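Local atomic coordinates of cysteine synthase (Fusobacterium nucleatum subsp. nucleatum strain ATCC 25586, PDB entry 5XEM), a protein that probably catalyses PLP-dependent formation of L-cysteine from O-acetyl-L-serine and hydrogen sulfide, and produces hydrogen sulfide from L-cysteine by a beta-replacement that probably yields lanthionine. Residues A[70-75]-A[126-131]; A[94-99]-A[113-118]. One frame throughout, in Å; residues are numbered along the deposited sequence.

Contact 1: A[70-75]-A[126-131]; sequences IEATSG and ACLEKL. With 85F ((2R)-2-azanyl-3-[(2R)-2-azanyl-3-oxidanyl-3-oxidanylidene-propyl]sulfanyl-propanoic acid), chain C.
Two donors grip one carboxylate oxygen of the bound lanthionine, 85F O: the hydroxyl OG1 of Thr73 at 2.7 Å and the backbone N of Ser74 at 2.9 Å. A weak third link joins the 85F amino N to Ser74 OG. Thr73 holds its OG1 anti to the backbone N (chi1 175°), and while donating to the ligand this hydroxyl accepts from Gly75 N at 2.8 Å, closing an ST turn, and from Gly78 N as well. Threonine suits the place because its hydroxyl makes these bonds while its methyl CG2 turns to the apolar Ile94 of strand 92-97. Gly75 is the N-cap of helix 76-88; a CB at its backbone angles would collide with the carbonyl O of Ser74, so glycine fits. The helix start so near the carboxylate would be expected to stabilise its negative charge.

Behind this binding loop, strand 70-72 lies on helix 126-131, the two running nearly antiparallel (159°) with axes 7.8 Å apart. Ala72 is small enough to let the backbones close in: its CB meets Cys127 CB at 3.6 Å, with Leu128 CD2 at its flank. Leu131 forks over the strand, CD1 near Ala72 CB and CD2 pressed against Ile70 CG2 at a tight 3.4 Å, the two side chains sliding past each other in opposite directions. Glu71, between Ile70 and Ala72, points away from the helix, its carboxylate held by the backbone N of Asn145 and Gln146. Strand 68-72 runs between strands 92-97 and 141-142, with helix 123-136 on one face and helix 76-88 on the other.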
ATOM      1  N   ILE A  70      19.134 -14.323  -7.226  1.00 11.65           N
ATOM      2  CA  ILE A  70      18.643 -14.305  -8.618  1.00 12.03           C
ATOM      3  C   ILE A  70      17.300 -15.027  -8.680  1.00 12.18           C
ATOM      4  O   ILE A  70      17.186 -16.166  -8.224  1.00 11.90           O
ATOM      5  CB  ILE A  70      19.624 -14.984  -9.598  1.00 12.97           C
ATOM      6  CG1 ILE A  70      21.064 -14.482  -9.420  1.00 12.56           C
ATOM      7  CG2 ILE A  70      19.160 -14.721 -11.040  1.00 13.72           C
ATOM      8  CD1 ILE A  70      22.143 -15.296 -10.147  1.00 12.86           C
ATOM      9  N   GLU A  71      16.255 -14.377  -9.212  1.00 11.73           N
ATOM     10  CA  GLU A  71      14.925 -14.969  -9.241  1.00 12.00           C
ATOM     11  C   GLU A  71      14.177 -14.590 -10.509  1.00 12.43           C
ATOM     12  O   GLU A  71      14.296 -13.454 -10.997  1.00 12.43           O
ATOM     13  CB  GLU A  71      14.090 -14.548  -7.992  1.00 12.94           C
ATOM     14  CG  GLU A  71      12.700 -15.187  -7.872  1.00 13.03           C
ATOM     15  CD  GLU A  71      12.716 -16.686  -7.544  1.00 14.04           C
ATOM     16  OE1 GLU A  71      13.766 -17.339  -7.736  1.00 12.84           O
ATOM     17  OE2 GLU A  71      11.676 -17.203  -7.069  1.00 16.20           O
ATOM     18  N   ALA A  72      13.428 -15.560 -11.032  1.00 12.20           N
ATOM     19  CA  ALA A  72      12.429 -15.325 -12.081  1.00 12.08           C
ATOM     20  C   ALA A  72      11.058 -15.024 -11.459  1.00 12.44           C
ATOM     21  O   ALA A  72      10.551 -15.784 -10.607  1.00 12.12           O
ATOM     22  CB  ALA A  72      12.340 -16.525 -13.010  1.00 12.03           C
ATOM     23  N   THR A  73      10.434 -13.948 -11.923  1.00 12.34           N
ATOM     24  CA  THR A  73       9.175 -13.516 -11.329  1.00 12.17           C
ATOM     25  C   THR A  73       8.304 -12.792 -12.341  1.00 12.40           C
ATOM     26  O   THR A  73       8.812 -12.240 -13.316  1.00 13.13           O
ATOM     27  CB  THR A  73       9.462 -12.584 -10.124  1.00 11.81           C
ATOM     28  OG1 THR A  73       8.226 -12.065  -9.614  1.00 11.45           O
ATOM     29  CG2 THR A  73      10.329 -11.434 -10.514  1.00 12.00           C
ATOM     30  N   SER A  74       7.003 -12.795 -12.105  1.00 13.49           N
ATOM     31  CA  SER A  74       6.078 -11.933 -12.869  1.00 13.49           C
ATOM     32  C   SER A  74       5.982 -10.536 -12.278  1.00 14.07           C
ATOM     33  O   SER A  74       5.355  -9.641 -12.872  1.00 14.46           O
ATOM     34  CB  SER A  74       4.689 -12.558 -12.952  1.00 14.39           C
ATOM     35  OG  SER A  74       4.130 -12.700 -11.667  1.00 15.53           O
ATOM     36  N   GLY A  75       6.550 -10.352 -11.091  1.00 13.03           N
ATOM     37  CA  GLY A  75       6.645  -9.046 -10.478  1.00 13.01           C
ATOM     38  C   GLY A  75       6.645  -9.085  -8.959  1.00 12.33           C
ATOM     39  O   GLY A  75       7.572  -8.582  -8.330  1.00 11.98           O
ATOM     40  N   ALA A 126      10.796 -18.640 -20.247  1.00 15.17           N
ATOM     41  CA  ALA A 126      11.876 -17.813 -20.771  1.00 15.16           C
ATOM     42  C   ALA A 126      12.682 -17.171 -19.643  1.00 14.77           C
ATOM     43  O   ALA A 126      13.907 -17.085 -19.726  1.00 14.62           O
ATOM     44  CB  ALA A 126      11.335 -16.728 -21.714  1.00 15.24           C
ATOM     45  N   CYS A 127      11.983 -16.715 -18.601  1.00 14.87           N
ATOM     46  CA  CYS A 127      12.642 -16.144 -17.423  1.00 15.56           C
ATOM     47  C   CYS A 127      13.563 -17.152 -16.741  1.00 16.06           C
ATOM     48  O   CYS A 127      14.715 -16.836 -16.424  1.00 16.97           O
ATOM     49  CB  CYS A 127      11.599 -15.671 -16.421  1.00 15.27           C
ATOM     50  SG  CYS A 127      10.490 -14.427 -17.126  1.00 16.71           S
ATOM     51  N   LEU A 128      13.036 -18.355 -16.491  1.00 16.84           N
ATOM     52  CA  LEU A 128      13.819 -19.414 -15.853  1.00 17.76           C
ATOM     53  C   LEU A 128      15.026 -19.810 -16.717  1.00 19.94           C
ATOM     54  O   LEU A 128      16.146 -19.995 -16.205  1.00 20.38           O
ATOM     55  CB  LEU A 128      12.932 -20.626 -15.508  1.00 18.26           C
ATOM     56  CG  LEU A 128      11.958 -20.492 -14.322  1.00 18.60           C
ATOM     57  CD1 LEU A 128      11.022 -21.681 -14.275  1.00 18.67           C
ATOM     58  CD2 LEU A 128      12.717 -20.441 -13.001  1.00 17.63           C
ATOM     59  N   GLU A 129      14.831 -19.906 -18.032  1.00 19.97           N
ATOM     60  CA  GLU A 129      15.938 -20.223 -18.921  1.00 21.15           C
ATOM     61  C   GLU A 129      17.027 -19.135 -18.872  1.00 20.26           C
ATOM     62  O   GLU A 129      18.223 -19.443 -18.884  1.00 17.79           O
ATOM     63  CB  GLU A 129      15.440 -20.431 -20.356  1.00 25.13           C
ATOM     64  CG  GLU A 129      14.612 -21.708 -20.520  1.00 28.20           C
ATOM     65  CD  GLU A 129      13.986 -21.831 -21.903  1.00 33.28           C
ATOM     66  OE1 GLU A 129      14.061 -20.860 -22.685  1.00 36.41           O
ATOM     67  OE2 GLU A 129      13.404 -22.899 -22.198  1.00 36.27           O
ATOM     68  N   LYS A 130      16.622 -17.871 -18.777  1.00 18.90           N
ATOM     69  CA  LYS A 130      17.589 -16.776 -18.703  1.00 20.32           C
ATOM     70  C   LYS A 130      18.457 -16.872 -17.423  1.00 19.37           C
ATOM     71  O   LYS A 130      19.634 -16.451 -17.424  1.00 17.62           O
ATOM     72  CB  LYS A 130      16.861 -15.428 -18.776  1.00 22.13           C
ATOM     73  CG  LYS A 130      17.744 -14.197 -18.738  1.00 24.39           C
ATOM     74  CD  LYS A 130      18.584 -14.054 -19.998  1.00 26.07           C
ATOM     75  CE  LYS A 130      19.268 -12.694 -20.036  1.00 29.43           C
ATOM     76  NZ  LYS A 130      19.973 -12.450 -21.335  1.00 31.06           N
ATOM     77  N   LEU A 131      17.891 -17.417 -16.344  1.00 18.67           N
ATOM     78  CA  LEU A 131      18.662 -17.547 -15.097  1.00 21.05           C
ATOM     79  C   LEU A 131      19.952 -18.330 -15.313  1.00 21.79           C
ATOM     80  O   LEU A 131      20.975 -18.028 -14.676  1.00 20.95           O
ATOM     81  CB  LEU A 131      17.858 -18.221 -13.975  1.00 22.27           C
ATOM     82  CG  LEU A 131      16.585 -17.534 -13.495  1.00 21.77           C
ATOM     83  CD1 LEU A 131      15.984 -18.304 -12.336  1.00 21.67           C
ATOM     84  CD2 LEU A 131      16.842 -16.091 -13.084  1.00 23.95           C
TER
HETATM   85  N   85F C 501       2.934 -14.298  -8.857  1.00 14.23           N
HETATM   86  CA  85F C 501       4.278 -14.884  -9.047  1.00 13.70           C
HETATM   87  CB  85F C 501       4.354 -15.629 -10.397  1.00 15.71           C
HETATM   88  SG  85F C 501       3.414 -17.135 -10.448  1.00 18.25           S
HETATM   89  CD  85F C 501       3.748 -17.890 -12.056  1.00 16.79           C
HETATM   90  CE  85F C 501       3.323 -17.033 -13.278  1.00 16.87           C
HETATM   91  NZ2 85F C 501       1.942 -16.550 -13.151  1.00 16.00           N
HETATM   92  CZ1 85F C 501       3.422 -17.937 -14.536  1.00 17.16           C
HETATM   93  OH1 85F C 501       2.929 -17.453 -15.598  1.00 16.22           O
HETATM   94  OH2 85F C 501       3.953 -19.081 -14.468  1.00 15.94           O
HETATM   95  C   85F C 501       5.352 -13.820  -8.985  1.00 13.13           C
HETATM   96  OXT 85F C 501       5.082 -12.782  -8.361  1.00 11.94           O
HETATM   97  O   85F C 501       6.455 -14.079  -9.527  1.00 13.72           O

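Contact 2: A[94-99]-A[113-118]; sequences IVMPDT and TEVILT
Ile94 lays its CG1 obliquely across the methyl CG2 of Thr113, a tight contact of 3.5 Å at the entrance to strand 114-118. Thr113 turns this methyl anti to its backbone N, while its hydroxyl OG1 bonds to the carbonyl O of Met108; threonine can therefore serve the apolar neighbour and helix 103-110 at once. Further along the same face, Met96 runs extended until a bend at chi3 (55°) brings its methyl CE up against Val115 CG1 and Leu117 CD2, both on the same side of it and each 4.2 Å away in one of its two conformers. A flexible thioether is well fitted to reach both branched residues.

The backbones form a regular parallel ladder. Ile94 N reaches Glu114 O at 2.9 Å, Ile116 N returns to Ile94 O at 2.8 Å, and Met96 N bonds to Ile116 O, all three donors lying nearly along the C=O axis. Thr118 N approaches Met96 O from above the carbonyl plane instead, 28° out of it. Pro97 has no N-H to give, and this ladder asks none of it. With helix 103-110 as the connection, the two strands make a beta-alpha-beta unit, and that helix covers the face bearing Ile94, Met96 and Val115.

Val95 and Ile116, beta-branched residues suited to strands, point to the other face together with Pro97 and Thr118, and helix 123-136 packs there. Val95 CG1 meets Thr118 CG2 at 3.7 Å, the side chains crossing at about a right angle. Where the strand ends, Asp98 N adds a last bond to Thr118 O at 2.9 Å, and its carboxylate OD1 accepts from Gly120 N, tying the two strand ends together.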
ATOM      1  N   ILE A  94      16.722  -9.757 -10.941  1.00 12.60           N
ATOM      2  CA  ILE A  94      15.431 -10.321 -11.222  1.00 13.28           C
ATOM      3  C   ILE A  94      15.247 -10.441 -12.739  1.00 13.08           C
ATOM      4  O   ILE A  94      15.672  -9.567 -13.493  1.00 12.86           O
ATOM      5  CB  ILE A  94      14.322  -9.438 -10.620  1.00 14.54           C
ATOM      6  CG1 ILE A  94      14.339  -9.537  -9.085  1.00 14.38           C
ATOM      7  CG2 ILE A  94      12.981  -9.774 -11.235  1.00 15.98           C
ATOM      8  CD1 ILE A  94      13.908 -10.862  -8.538  1.00 15.37           C
ATOM      9  N   VAL A  95      14.659 -11.545 -13.167  1.00 12.99           N
ATOM     10  CA  VAL A  95      14.260 -11.743 -14.571  1.00 14.45           C
ATOM     11  C   VAL A  95      12.763 -11.785 -14.629  1.00 15.45           C
ATOM     12  O   VAL A  95      12.126 -12.557 -13.890  1.00 14.32           O
ATOM     13  CB  VAL A  95      14.813 -13.033 -15.189  1.00 14.68           C
ATOM     14  CG1 VAL A  95      14.458 -13.091 -16.668  1.00 15.09           C
ATOM     15  CG2 VAL A  95      16.331 -13.097 -14.993  1.00 15.20           C
ATOM     16  N   MET A  96      12.188 -10.980 -15.524  1.00 17.08           N
ATOM     17  CA  MET A  96      10.740 -10.846 -15.633  0.60 18.59           C
ATOM     18  C   MET A  96      10.312 -10.727 -17.095  1.00 19.70           C
ATOM     19  O   MET A  96      11.090 -10.241 -17.910  1.00 19.40           O
ATOM     20  CB  MET A  96      10.298  -9.584 -14.878  0.60 19.47           C
ATOM     21  CG  MET A  96       8.793  -9.408 -14.705  0.60 20.96           C
ATOM     22  SD  MET A  96       8.372  -7.999 -13.650  0.60 22.00           S
ATOM     23  CE  MET A  96       9.270  -6.721 -14.531  0.60 21.04           C
ATOM     24  N   PRO A  97       9.071 -11.131 -17.409  1.00 21.24           N
ATOM     25  CA  PRO A  97       8.575 -10.871 -18.766  1.00 23.40           C
ATOM     26  C   PRO A  97       8.323  -9.381 -19.007  1.00 28.01           C
ATOM     27  O   PRO A  97       7.806  -8.699 -18.126  1.00 25.97           O
ATOM     28  CB  PRO A  97       7.230 -11.611 -18.798  1.00 22.58           C
ATOM     29  CG  PRO A  97       7.268 -12.579 -17.680  1.00 23.11           C
ATOM     30  CD  PRO A  97       8.086 -11.883 -16.623  1.00 21.71           C
ATOM     31  N   ASP A  98       8.640  -8.918 -20.216  1.00 30.85           N
ATOM     32  CA  ASP A  98       8.354  -7.546 -20.644  1.00 32.23           C
ATOM     33  C   ASP A  98       6.868  -7.176 -20.850  1.00 34.06           C
ATOM     34  O   ASP A  98       6.583  -6.035 -21.183  1.00 39.42           O
ATOM     35  CB  ASP A  98       9.176  -7.211 -21.905  1.00 30.82           C
ATOM     36  CG  ASP A  98       8.780  -8.052 -23.134  1.00 32.15           C
ATOM     37  OD1 ASP A  98       7.662  -8.624 -23.150  1.00 29.13           O
ATOM     38  OD2 ASP A  98       9.593  -8.142 -24.071  1.00 32.24           O
ATOM     39  N   THR A  99       5.929  -8.092 -20.616  1.00 36.46           N
ATOM     40  CA  THR A  99       4.504  -7.826 -20.880  1.00 37.59           C
ATOM     41  C   THR A  99       3.679  -7.469 -19.617  1.00 43.96           C
ATOM     42  O   THR A  99       2.450  -7.390 -19.674  1.00 47.35           O
ATOM     43  CB  THR A  99       3.854  -9.039 -21.593  1.00 37.67           C
ATOM     44  OG1 THR A  99       4.163 -10.238 -20.880  1.00 37.09           O
ATOM     45  CG2 THR A  99       4.376  -9.178 -23.014  1.00 34.85           C
ATOM     46  N   THR A 113      16.982  -3.073  -7.297  1.00 15.24           N
ATOM     47  CA  THR A 113      17.059  -4.317  -8.050  1.00 16.36           C
ATOM     48  C   THR A 113      17.620  -4.075  -9.438  1.00 17.54           C
ATOM     49  O   THR A 113      17.331  -3.044 -10.056  1.00 18.11           O
ATOM     50  CB  THR A 113      15.670  -4.962  -8.203  1.00 17.50           C
ATOM     51  OG1 THR A 113      15.002  -4.958  -6.948  1.00 16.87           O
ATOM     52  CG2 THR A 113      15.775  -6.418  -8.718  1.00 16.91           C
ATOM     53  N   GLU A 114      18.421  -5.014  -9.943  1.00 17.52           N
ATOM     54  CA  GLU A 114      18.698  -5.061 -11.379  1.00 18.60           C
ATOM     55  C   GLU A 114      17.656  -5.941 -12.066  1.00 18.86           C
ATOM     56  O   GLU A 114      17.492  -7.101 -11.694  1.00 16.54           O
ATOM     57  CB  GLU A 114      20.096  -5.612 -11.660  1.00 20.20           C
ATOM     58  CG  GLU A 114      20.444  -5.569 -13.144  1.00 21.29           C
ATOM     59  CD  GLU A 114      21.705  -6.335 -13.481  1.00 24.30           C
ATOM     60  OE1 GLU A 114      22.553  -6.538 -12.588  1.00 23.43           O
ATOM     61  OE2 GLU A 114      21.861  -6.727 -14.658  1.00 26.74           O
ATOM     62  N   VAL A 115      16.957  -5.391 -13.071  1.00 18.40           N
ATOM     63  CA  VAL A 115      15.816  -6.052 -13.708  1.00 19.09           C
ATOM     64  C   VAL A 115      16.207  -6.397 -15.146  1.00 20.71           C
ATOM     65  O   VAL A 115      16.654  -5.532 -15.888  1.00 22.34           O
ATOM     66  CB  VAL A 115      14.538  -5.190 -13.680  1.00 20.28           C
ATOM     67  CG1 VAL A 115      13.379  -5.891 -14.406  1.00 20.31           C
ATOM     68  CG2 VAL A 115      14.131  -4.864 -12.237  1.00 19.55           C
ATOM     69  N   ILE A 116      16.093  -7.675 -15.505  1.00 18.96           N
ATOM     70  CA  ILE A 116      16.426  -8.190 -16.838  1.00 20.81           C
ATOM     71  C   ILE A 116      15.123  -8.726 -17.429  1.00 20.41           C
ATOM     72  O   ILE A 116      14.375  -9.450 -16.748  1.00 17.86           O
ATOM     73  CB  ILE A 116      17.459  -9.321 -16.739  1.00 22.22           C
ATOM     74  CG1 ILE A 116      18.795  -8.756 -16.264  1.00 22.45           C
ATOM     75  CG2 ILE A 116      17.621 -10.033 -18.078  1.00 23.71           C
ATOM     76  CD1 ILE A 116      19.632  -9.734 -15.503  1.00 24.01           C
ATOM     77  N   LEU A 117      14.834  -8.357 -18.674  1.00 20.37           N
ATOM     78  CA  LEU A 117      13.549  -8.669 -19.273  1.00 21.66           C
ATOM     79  C   LEU A 117      13.692  -9.750 -20.322  1.00 21.46           C
ATOM     80  O   LEU A 117      14.690  -9.790 -21.021  1.00 22.46           O
ATOM     81  CB  LEU A 117      12.946  -7.437 -19.951  1.00 23.44           C
ATOM     82  CG  LEU A 117      12.716  -6.224 -19.053  1.00 23.86           C
ATOM     83  CD1 LEU A 117      12.249  -5.035 -19.901  1.00 27.27           C
ATOM     84  CD2 LEU A 117      11.706  -6.553 -17.965  1.00 24.92           C
ATOM     85  N   THR A 118      12.686 -10.606 -20.412  1.00 21.63           N
ATOM     86  CA  THR A 118      12.589 -11.566 -21.497  1.00 23.24           C
ATOM     87  C   THR A 118      11.280 -11.360 -22.248  1.00 24.22           C
ATOM     88  O   THR A 118      10.316 -10.747 -21.743  1.00 24.49           O
ATOM     89  CB  THR A 118      12.658 -13.013 -20.968  1.00 24.19           C
ATOM     90  OG1 THR A 118      11.652 -13.191 -19.974  1.00 23.17           O
ATOM     91  CG2 THR A 118      14.030 -13.298 -20.370  1.00 24.09           C
TER

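How the contacts relate
The centres of the two contacts lie about 7 Å apart, on one four-stranded parallel sheet ordered 114-118, 92-97, 68-72, 141-142. Strands 68-72 and 92-97 are neighbours, and probable backbone hydrogen bonds join them: Glu71 O to Val95 N and Thr73 N to Val95 O, both 2.9 Å. Along the chain the order is 70-75, 94-99, 113-118, 126-131, so contact 2 falls wholly between the two segments of contact 1. Helix 123-136 follows strand 114-118 directly and turns back across the sheet to strand 68-72. The lanthionine-binding loop at 73-75 leaves the end of an inner strand, flanked by 92-97 and 141-142.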